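2,3-dihydroxybenzoate-AMP ligase (Bacillus subtilis, PDB 1MDF) is an AMP-binding enzyme of the ANL superfamily, with a large N-terminal part and a small C-terminal AMP-binding_C domain. Local coordinates at residues F67-I72 with L169-V174; L140-Q145 with E161-L166; E443-H448 with R495-Y500. All coordinates share one frame; numbering follows the deposited sequence.

Contact 1 (F67-I72 with L169-V174); sequences FQKLGI and LHTEPV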
loop_
_atom_site.group_PDB
_atom_site.type_symbol
_atom_site.label_atom_id
_atom_site.label_comp_id
_atom_site.label_asym_id
_atom_site.label_seq_id
_atom_site.Cartn_x
_atom_site.Cartn_y
_atom_site.Cartn_z
ATOM N N PHE A 67 19.808 -18.589 7.568
ATOM C CA PHE A 67 19.625 -17.412 8.397
ATOM C C PHE A 67 19.931 -17.760 9.840
ATOM O O PHE A 67 20.718 -17.076 10.498
ATOM C CB PHE A 67 18.193 -16.881 8.270
ATOM C CG PHE A 67 17.951 -16.090 7.018
ATOM C CD1 PHE A 67 16.668 -15.735 6.647
ATOM C CD2 PHE A 67 19.013 -15.682 6.219
ATOM C CE1 PHE A 67 16.443 -14.984 5.499
ATOM C CE2 PHE A 67 18.793 -14.931 5.071
ATOM C CZ PHE A 67 17.509 -14.582 4.712
ATOM N N GLN A 68 19.321 -18.835 10.331
ATOM C CA GLN A 68 19.552 -19.243 11.710
ATOM C C GLN A 68 21.045 -19.404 11.937
ATOM O O GLN A 68 21.597 -18.862 12.890
ATOM C CB GLN A 68 18.836 -20.556 12.026
ATOM C CG GLN A 68 18.944 -20.940 13.480
ATOM C CD GLN A 68 18.119 -22.149 13.835
ATOM O OE1 GLN A 68 18.409 -23.260 13.402
ATOM N NE2 GLN A 68 17.077 -21.940 14.631
ATOM N N LYS A 69 21.683 -20.145 11.040
ATOM C CA LYS A 69 23.111 -20.402 11.104
ATOM C C LYS A 69 23.892 -19.084 11.138
ATOM O O LYS A 69 24.872 -18.953 11.877
ATOM C CB LYS A 69 23.503 -21.243 9.890
ATOM C CG LYS A 69 24.881 -21.889 9.911
ATOM C CD LYS A 69 24.904 -22.944 8.811
ATOM C CE LYS A 69 26.255 -23.586 8.589
ATOM N NZ LYS A 69 26.158 -24.578 7.462
ATOM N N LEU A 70 23.448 -18.110 10.345
ATOM C CA LEU A 70 24.103 -16.808 10.294
ATOM C C LEU A 70 23.977 -16.084 11.638
ATOM O O LEU A 70 24.837 -15.280 12.002
ATOM C CB LEU A 70 23.491 -15.953 9.183
ATOM C CG LEU A 70 24.198 -14.638 8.844
ATOM C CD1 LEU A 70 25.576 -14.944 8.277
ATOM C CD2 LEU A 70 23.364 -13.837 7.837
ATOM N N GLY A 71 22.897 -16.361 12.367
ATOM C CA GLY A 71 22.709 -15.743 13.669
ATOM C C GLY A 71 21.379 -15.048 13.921
ATOM O O GLY A 71 21.178 -14.479 14.993
ATOM N N ILE A 72 20.465 -15.081 12.956
ATOM C CA ILE A 72 19.176 -14.426 13.147
ATOM C C ILE A 72 18.296 -15.267 14.067
ATOM O O ILE A 72 18.140 -16.467 13.865
ATOM C CB ILE A 72 18.483 -14.162 11.787
ATOM C CG1 ILE A 72 19.349 -13.191 10.976
ATOM C CG2 ILE A 72 17.095 -13.566 12.002
ATOM C CD1 ILE A 72 18.783 -12.807 9.631
ATOM N N LEU A 169 22.915 -18.630 1.538
ATOM C CA LEU A 169 22.292 -18.748 2.843
ATOM C C LEU A 169 21.284 -19.891 2.794
ATOM O O LEU A 169 20.487 -20.072 3.717
ATOM C CB LEU A 169 21.605 -17.442 3.235
ATOM C CG LEU A 169 22.554 -16.295 3.593
ATOM C CD1 LEU A 169 21.755 -15.044 3.839
ATOM C CD2 LEU A 169 23.375 -16.646 4.824
ATOM N N HIS A 170 21.325 -20.651 1.700
ATOM C CA HIS A 170 20.459 -21.807 1.518
ATOM C C HIS A 170 21.272 -23.031 1.911
ATOM O O HIS A 170 22.326 -23.296 1.322
ATOM C CB HIS A 170 20.057 -21.992 0.059
ATOM C CG HIS A 170 19.153 -20.932 -0.474
ATOM N ND1 HIS A 170 19.600 -19.675 -0.817
ATOM C CD2 HIS A 170 17.831 -20.955 -0.765
ATOM C CE1 HIS A 170 18.591 -18.970 -1.298
ATOM N NE2 HIS A 170 17.507 -19.724 -1.279
ATOM N N THR A 171 20.784 -23.783 2.888
ATOM C CA THR A 171 21.491 -24.974 3.319
ATOM C C THR A 171 20.503 -26.011 3.841
ATOM O O THR A 171 19.300 -25.778 3.839
ATOM C CB THR A 171 22.551 -24.628 4.396
ATOM O OG1 THR A 171 23.381 -25.770 4.627
ATOM C CG2 THR A 171 21.892 -24.198 5.700
ATOM N N GLU A 172 21.020 -27.155 4.270
ATOM C CA GLU A 172 20.205 -28.260 4.781
ATOM C C GLU A 172 19.195 -27.812 5.839
ATOM O O GLU A 172 19.570 -27.253 6.872
ATOM C CB GLU A 172 21.124 -29.353 5.358
ATOM C CG GLU A 172 20.585 -30.771 5.222
ATOM C CD GLU A 172 20.113 -31.079 3.806
ATOM O OE1 GLU A 172 20.885 -30.865 2.848
ATOM O OE2 GLU A 172 18.962 -31.536 3.651
ATOM N N PRO A 173 17.898 -28.067 5.593
ATOM C CA PRO A 173 16.799 -27.701 6.494
ATOM C C PRO A 173 16.981 -28.211 7.926
ATOM O O PRO A 173 17.512 -29.297 8.144
ATOM C CB PRO A 173 15.584 -28.314 5.812
ATOM C CG PRO A 173 15.948 -28.254 4.379
ATOM C CD PRO A 173 17.372 -28.733 4.393
ATOM N N VAL A 174 16.531 -27.424 8.896
ATOM C CA VAL A 174 16.663 -27.793 10.306
ATOM C C VAL A 174 15.367 -27.590 11.091
ATOM O O VAL A 174 14.382 -27.078 10.567
ATOM C CB VAL A 174 17.778 -26.959 10.989
ATOM C CG1 VAL A 174 19.069 -27.035 10.166
ATOM C CG2 VAL A 174 17.325 -25.512 11.146
#
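Phe67 and Leu169 bring the two backbones nearest, with 6.3 Å between their CA atoms. At Gln68 and Val174 the CA atoms are 9.1 Å apart. Segment 67-72 is the last turn of helix 53-70 and its exit. Segment 169-174 is an irregular loop that runs past this helix end. No hydrogen bond joins the two. Leu169 is the main apolar residue of the loop. Its CD1 meets the edge of the Phe67 ring, in the ring plane, 3.2 Å from Phe67 CE2. The two side chains cross at about a right angle. The other methyl of Leu169, CD2, lies 4.1 Å from CD2 of Leu70.

The helix ends in a Schellman motif. Gly71 leaves the helix with a positive phi of 128°. Phe67 O accepts from both Gly71 N and Ile72 N. Ile155 of strand 154-157 touches Phe67, Leu70 and Leu169, so the loop residue, helix and sheet share one apolar patch.

Outward from this patch the touching residues are more exposed and meet at single atoms. The extended chain of Gln68 has CG anti to the backbone N (chi1 -175°), and its OE1 reaches Val174 CG2 at 3.4 Å. Lys69, also extended, brings NZ to 4.1 Å from Thr171 OG1, crossing that side chain at about a right angle.

Contact 2 (L140-Q145 with E161-L166); sequences LARQVQ and EEFLPL
Arg142 reaches from its helix to two glutamates of the facing loop, and the three form a salt-bridge network. NE of Arg142 donates to Glu162 OE2 at 2.7 Å. That oxygen is met on its syn side, with NE tilted from the carboxylate plane. NH2 of Arg142 pairs with Glu162 OE1 as well; the modelled distance is very short and its exact value is doubtful. NH2 also donates to Glu161 OE1 at 2.7 Å. Here the acceptor lies in the guanidinium plane, but the nitrogen sits above the carboxylate plane. The guanidinium and Glu161 carboxylate planes are 81° apart. Glu161 OE1 has further partners in Arg138 NE and a water, which is weakly bonded to Arg142 NH1. The positive charges around this oxygen would favour an ionised Glu161. Glu162 comes to Arg142 from the opposite direction, its chain bent at chi2 (-120°).

Phe163 packs against the charged side chains. Its CE1 lies over the centre of the Arg142 guanidinium, 4.1 Å above its plane. The planes are 53° apart, so this is not a parallel stack. Glu162 CG sits over the centre of one face of the Phe163 ring, 3.9 Å above it. Arg142 CG sits at 3.9 Å from Phe163 CZ, near the ring edge. Ala141 CB is 4.2 Å from Phe163 CZ.

Gln145 OE1 approaches the ring edge in plane, 3.7 Å from Phe163 CE2. Gln145 NE2 donates to Leu151 O.

Helix 137-146 belongs to a beta-alpha-beta crossover between the parallel neighbours 125-132 and 154-157. Ala141 packs on Tyr126 and Ile128 of the first strand. Phe163 rests on Ile154 and Val156 of the second. Leu164 and Leu166 extend the sheet by bonding to strand 154-157, and their side chains touch helix 53-70.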
loop_
_atom_site.group_PDB
_atom_site.type_symbol
_atom_site.label_atom_id
_atom_site.label_comp_id
_atom_site.label_asym_id
_atom_site.label_seq_id
_atom_site.Cartn_x
_atom_site.Cartn_y
_atom_site.Cartn_z
ATOM N N LEU A 140 24.187 2.106 -1.095
ATOM C CA LEU A 140 23.272 2.687 -0.117
ATOM C C LEU A 140 23.543 1.992 1.216
ATOM O O LEU A 140 23.493 2.616 2.279
ATOM C CB LEU A 140 21.817 2.444 -0.535
ATOM C CG LEU A 140 20.711 2.519 0.532
ATOM C CD1 LEU A 140 20.737 3.868 1.245
ATOM C CD2 LEU A 140 19.366 2.289 -0.136
ATOM N N ALA A 141 23.829 0.692 1.138
ATOM C CA ALA A 141 24.116 -0.113 2.318
ATOM C C ALA A 141 25.407 0.366 2.984
ATOM O O ALA A 141 25.517 0.372 4.207
ATOM C CB ALA A 141 24.235 -1.573 1.929
ATOM N N ARG A 142 26.394 0.759 2.184
ATOM C CA ARG A 142 27.632 1.256 2.765
ATOM C C ARG A 142 27.345 2.563 3.493
ATOM O O ARG A 142 27.891 2.809 4.560
ATOM C CB ARG A 142 28.705 1.462 1.692
ATOM C CG ARG A 142 29.165 0.155 1.061
ATOM C CD ARG A 142 30.375 0.317 0.181
ATOM N NE ARG A 142 30.583 -0.881 -0.620
ATOM C CZ ARG A 142 29.780 -1.261 -1.609
ATOM N NH1 ARG A 142 28.731 -0.522 -1.911
ATOM N NH2 ARG A 142 30.006 -2.385 -2.278
ATOM N N GLN A 143 26.466 3.388 2.929
ATOM C CA GLN A 143 26.123 4.657 3.556
ATOM C C GLN A 143 25.429 4.413 4.886
ATOM O O GLN A 143 25.568 5.194 5.821
ATOM C CB GLN A 143 25.197 5.474 2.665
ATOM C CG GLN A 143 25.697 5.652 1.263
ATOM C CD GLN A 143 24.809 6.563 0.464
ATOM O OE1 GLN A 143 24.846 7.779 0.631
ATOM N NE2 GLN A 143 23.987 5.983 -0.405
ATOM N N VAL A 144 24.666 3.327 4.957
ATOM C CA VAL A 144 23.963 2.991 6.182
ATOM C C VAL A 144 24.937 2.566 7.270
ATOM O O VAL A 144 24.839 3.030 8.403
ATOM C CB VAL A 144 22.927 1.863 5.946
ATOM C CG1 VAL A 144 22.392 1.348 7.272
ATOM C CG2 VAL A 144 21.782 2.393 5.099
ATOM N N GLN A 145 25.879 1.694 6.921
ATOM C CA GLN A 145 26.860 1.201 7.884
ATOM C C GLN A 145 27.719 2.309 8.472
ATOM O O GLN A 145 27.969 2.327 9.679
ATOM C CB GLN A 145 27.770 0.145 7.253
ATOM C CG GLN A 145 27.062 -1.134 6.845
ATOM C CD GLN A 145 28.009 -2.318 6.719
ATOM O OE1 GLN A 145 28.954 -2.297 5.931
ATOM N NE2 GLN A 145 27.755 -3.359 7.501
ATOM N N GLU A 161 29.234 -8.564 -3.757
ATOM C CA GLU A 161 30.471 -7.794 -3.640
ATOM C C GLU A 161 31.087 -8.141 -2.286
ATOM O O GLU A 161 31.428 -9.295 -2.047
ATOM C CB GLU A 161 30.208 -6.284 -3.762
ATOM C CG GLU A 161 29.868 -5.841 -5.182
ATOM C CD GLU A 161 29.783 -4.325 -5.357
ATOM O OE1 GLU A 161 29.131 -3.655 -4.525
ATOM O OE2 GLU A 161 30.355 -3.801 -6.345
ATOM N N GLU A 162 31.211 -7.170 -1.389
ATOM C CA GLU A 162 31.805 -7.451 -0.087
ATOM C C GLU A 162 30.782 -7.945 0.928
ATOM O O GLU A 162 31.133 -8.252 2.067
ATOM C CB GLU A 162 32.465 -6.199 0.478
ATOM C CG GLU A 162 31.455 -5.170 0.931
ATOM C CD GLU A 162 31.590 -3.864 0.192
ATOM O OE1 GLU A 162 31.589 -3.882 -1.055
ATOM O OE2 GLU A 162 31.696 -2.816 0.864
ATOM N N PHE A 163 29.519 -8.023 0.526
ATOM C CA PHE A 163 28.493 -8.450 1.457
ATOM C C PHE A 163 28.167 -9.931 1.436
ATOM O O PHE A 163 28.836 -10.721 0.774
ATOM C CB PHE A 163 27.230 -7.618 1.249
ATOM C CG PHE A 163 27.434 -6.168 1.514
ATOM C CD1 PHE A 163 27.339 -5.241 0.488
ATOM C CD2 PHE A 163 27.789 -5.732 2.787
ATOM C CE1 PHE A 163 27.602 -3.898 0.725
ATOM C CE2 PHE A 163 28.053 -4.394 3.035
ATOM C CZ PHE A 163 27.961 -3.473 2.000
ATOM N N LEU A 164 27.139 -10.295 2.195
ATOM C CA LEU A 164 26.701 -11.678 2.300
ATOM C C LEU A 164 25.696 -12.039 1.216
ATOM O O LEU A 164 24.561 -11.580 1.250
ATOM C CB LEU A 164 26.054 -11.928 3.666
ATOM C CG LEU A 164 26.851 -11.779 4.965
ATOM C CD1 LEU A 164 25.898 -11.867 6.147
ATOM C CD2 LEU A 164 27.911 -12.866 5.065
ATOM N N PRO A 165 26.102 -12.874 0.243
ATOM C CA PRO A 165 25.266 -13.337 -0.872
ATOM C C PRO A 165 24.067 -14.163 -0.385
ATOM O O PRO A 165 24.237 -15.278 0.117
ATOM C CB PRO A 165 26.231 -14.193 -1.686
ATOM C CG PRO A 165 27.539 -13.554 -1.430
ATOM C CD PRO A 165 27.497 -13.301 0.043
ATOM N N LEU A 166 22.859 -13.631 -0.540
ATOM C CA LEU A 166 21.671 -14.348 -0.102
ATOM C C LEU A 166 21.610 -15.793 -0.600
ATOM O O LEU A 166 21.123 -16.664 0.104
ATOM C CB LEU A 166 20.401 -13.615 -0.551
ATOM C CG LEU A 166 19.097 -14.365 -0.237
ATOM C CD1 LEU A 166 18.869 -14.443 1.249
ATOM C CD2 LEU A 166 17.940 -13.666 -0.895
HETATM O O HOH W 1 28.289 -1.333 -5.095
#

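Contact 3 (E443-H448 with R495-Y500); sequences EEVENH and RGLAAY
Arg495 and His448 form the one hydrogen bond between the segments. NH1 of Arg495 donates to His448 ND1 at 3.2 Å, and the bond is nearly straight (166°). The nitrogen lies in the plane of the histidine ring, and ND1 lies in the plane of the guanidinium. The edge of one flat group meets the edge of the other. The two planes are almost perpendicular, 87° apart. The arginine chain, bent at chi3, passes alongside the ring, with CD at 3.4 Å from His448 ND1. The carbonyl His448 O sits above one guanidinium face, 3.9 Å from its plane and offset toward the rim.

Both segments belong to the AMP-binding_C domain. Segment 443-448 makes up most of helix 442-449. Segment 495-500 is the loop that leaves helix 485-494. Gly496 ends that helix in a Schellman motif, and the chain then turns to bring Leu497 against helix 442-449.

The apolar part centres on Leu497 CD2. It lies 3.4 Å from His448 CD2 and 4.3 Å from Val445 CG2. In Leu497, chi1 (-171°) sets CG toward the helix and chi2 then brings CD2 onto it. Leu492 of helix 485-494 touches Val445, His448 and Leu497, so it joins this apolar cluster.

At the margin, Glu444 OE1 stands 4.3 Å from Leu497 CD2, a loose van der Waals approach; its charge is paired with Lys501. Glu443 pairs with Lys309 and Asn447 OD1 accepts from Glu313 N, so the helix also meets residues of the larger AMP-binding range.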
loop_
_atom_site.group_PDB
_atom_site.type_symbol
_atom_site.label_atom_id
_atom_site.label_comp_id
_atom_site.label_asym_id
_atom_site.label_seq_id
_atom_site.Cartn_x
_atom_site.Cartn_y
_atom_site.Cartn_z
ATOM N N GLU A 443 -9.757 17.080 -3.843
ATOM C CA GLU A 443 -10.207 16.090 -4.809
ATOM C C GLU A 443 -11.429 16.539 -5.603
ATOM O O GLU A 443 -11.524 16.281 -6.794
ATOM C CB GLU A 443 -10.468 14.764 -4.096
ATOM C CG GLU A 443 -10.925 13.628 -4.996
ATOM C CD GLU A 443 -12.421 13.644 -5.262
ATOM O OE1 GLU A 443 -13.194 13.842 -4.296
ATOM O OE2 GLU A 443 -12.819 13.442 -6.431
ATOM N N GLU A 444 -12.362 17.217 -4.947
ATOM C CA GLU A 444 -13.549 17.700 -5.635
ATOM C C GLU A 444 -13.123 18.557 -6.839
ATOM O O GLU A 444 -13.590 18.354 -7.961
ATOM C CB GLU A 444 -14.414 18.512 -4.663
ATOM C CG GLU A 444 -15.551 19.298 -5.314
ATOM C CD GLU A 444 -16.411 20.034 -4.296
ATOM O OE1 GLU A 444 -17.250 20.862 -4.719
ATOM O OE2 GLU A 444 -16.250 19.779 -3.077
ATOM N N VAL A 445 -12.227 19.505 -6.603
ATOM C CA VAL A 445 -11.725 20.365 -7.664
ATOM C C VAL A 445 -10.953 19.545 -8.708
ATOM O O VAL A 445 -11.055 19.784 -9.918
ATOM C CB VAL A 445 -10.776 21.438 -7.099
ATOM C CG1 VAL A 445 -10.377 22.402 -8.207
ATOM C CG2 VAL A 445 -11.451 22.181 -5.949
ATOM N N GLU A 446 -10.178 18.578 -8.227
ATOM C CA GLU A 446 -9.376 17.730 -9.102
ATOM C C GLU A 446 -10.247 16.885 -10.026
ATOM O O GLU A 446 -9.961 16.757 -11.215
ATOM C CB GLU A 446 -8.465 16.828 -8.261
ATOM C CG GLU A 446 -7.334 17.571 -7.549
ATOM C CD GLU A 446 -6.774 16.803 -6.360
ATOM O OE1 GLU A 446 -5.785 17.269 -5.749
ATOM O OE2 GLU A 446 -7.327 15.739 -6.028
ATOM N N ASN A 447 -11.316 16.320 -9.478
ATOM C CA ASN A 447 -12.218 15.487 -10.257
ATOM C C ASN A 447 -12.819 16.317 -11.376
ATOM O O ASN A 447 -13.028 15.832 -12.490
ATOM C CB ASN A 447 -13.321 14.918 -9.359
ATOM C CG ASN A 447 -14.240 13.963 -10.100
ATOM O OD1 ASN A 447 -13.781 13.022 -10.756
ATOM N ND2 ASN A 447 -15.539 14.192 -9.993
ATOM N N HIS A 448 -13.105 17.573 -11.068
ATOM C CA HIS A 448 -13.652 18.479 -12.062
ATOM C C HIS A 448 -12.602 18.667 -13.150
ATOM O O HIS A 448 -12.874 18.459 -14.336
ATOM C CB HIS A 448 -13.958 19.842 -11.445
ATOM C CG HIS A 448 -15.340 19.975 -10.891
ATOM N ND1 HIS A 448 -16.470 19.761 -11.650
ATOM C CD2 HIS A 448 -15.772 20.373 -9.672
ATOM C CE1 HIS A 448 -17.539 20.025 -10.921
ATOM N NE2 HIS A 448 -17.142 20.399 -9.717
ATOM N N ARG A 495 -18.703 25.080 -14.597
ATOM C CA ARG A 495 -19.195 23.808 -14.086
ATOM C C ARG A 495 -19.992 23.996 -12.801
ATOM O O ARG A 495 -20.606 23.056 -12.304
ATOM C CB ARG A 495 -18.032 22.840 -13.841
ATOM C CG ARG A 495 -17.470 22.231 -15.111
ATOM C CD ARG A 495 -16.595 21.021 -14.812
ATOM N NE ARG A 495 -16.647 20.046 -15.896
ATOM C CZ ARG A 495 -16.752 18.731 -15.713
ATOM N NH1 ARG A 495 -16.809 18.227 -14.483
ATOM N NH2 ARG A 495 -16.836 17.920 -16.764
ATOM N N GLY A 496 -19.984 25.216 -12.271
ATOM C CA GLY A 496 -20.711 25.489 -11.044
ATOM C C GLY A 496 -19.883 25.295 -9.788
ATOM O O GLY A 496 -20.421 25.241 -8.685
ATOM N N LEU A 497 -18.568 25.187 -9.952
ATOM C CA LEU A 497 -17.650 25.007 -8.820
ATOM C C LEU A 497 -17.757 26.227 -7.891
ATOM O O LEU A 497 -17.690 27.363 -8.346
ATOM C CB LEU A 497 -16.222 24.841 -9.364
ATOM C CG LEU A 497 -15.016 24.445 -8.505
ATOM C CD1 LEU A 497 -14.671 25.583 -7.577
ATOM C CD2 LEU A 497 -15.296 23.175 -7.723
ATOM N N ALA A 498 -17.958 25.991 -6.597
ATOM C CA ALA A 498 -18.068 27.085 -5.623
ATOM C C ALA A 498 -16.848 28.011 -5.709
ATOM O O ALA A 498 -15.716 27.549 -5.841
ATOM C CB ALA A 498 -18.197 26.519 -4.217
ATOM N N ALA A 499 -17.086 29.314 -5.622
ATOM C CA ALA A 499 -16.020 30.312 -5.720
ATOM C C ALA A 499 -14.818 30.093 -4.805
ATOM O O ALA A 499 -13.662 30.220 -5.231
ATOM C CB ALA A 499 -16.592 31.700 -5.473
ATOM N N TYR A 500 -15.082 29.771 -3.549
ATOM C CA TYR A 500 -13.996 29.579 -2.612
ATOM C C TYR A 500 -13.177 28.332 -2.919
ATOM O O TYR A 500 -12.085 28.171 -2.394
ATOM C CB TYR A 500 -14.543 29.538 -1.186
ATOM C CG TYR A 500 -15.330 28.295 -0.819
ATOM C CD1 TYR A 500 -14.716 27.231 -0.159
ATOM C CD2 TYR A 500 -16.710 28.219 -1.053
ATOM C CE1 TYR A 500 -15.459 26.124 0.280
ATOM C CE2 TYR A 500 -17.460 27.117 -0.627
ATOM C CZ TYR A 500 -16.829 26.077 0.045
ATOM O OH TYR A 500 -17.567 25.011 0.508
#

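How the contacts relate
Following the chain from the N terminus, the end of helix 53-70 opens contact 1. The chain then builds strands 77-80, 101-104 and 125-132 before helix 137-146 opens contact 2. Contact 2 closes after 15 residues, at 161-166. Contact 1 closes just afterwards, at 169-174, so contact 2 is nested inside its loop. The two touch: Leu70 packs on Leu164, and Phe67 on Leu166. Together they tie helices 53-70 and 137-146 to strands 154-157 and 164-165 and to the loop after them. Contact 3 comes later, in series, within the AMP-binding_C range. It closes a loop of 46 residues and joins helix 442-449 to the loop after helix 485-494. Its centre is about 50 Å from that of contact 2.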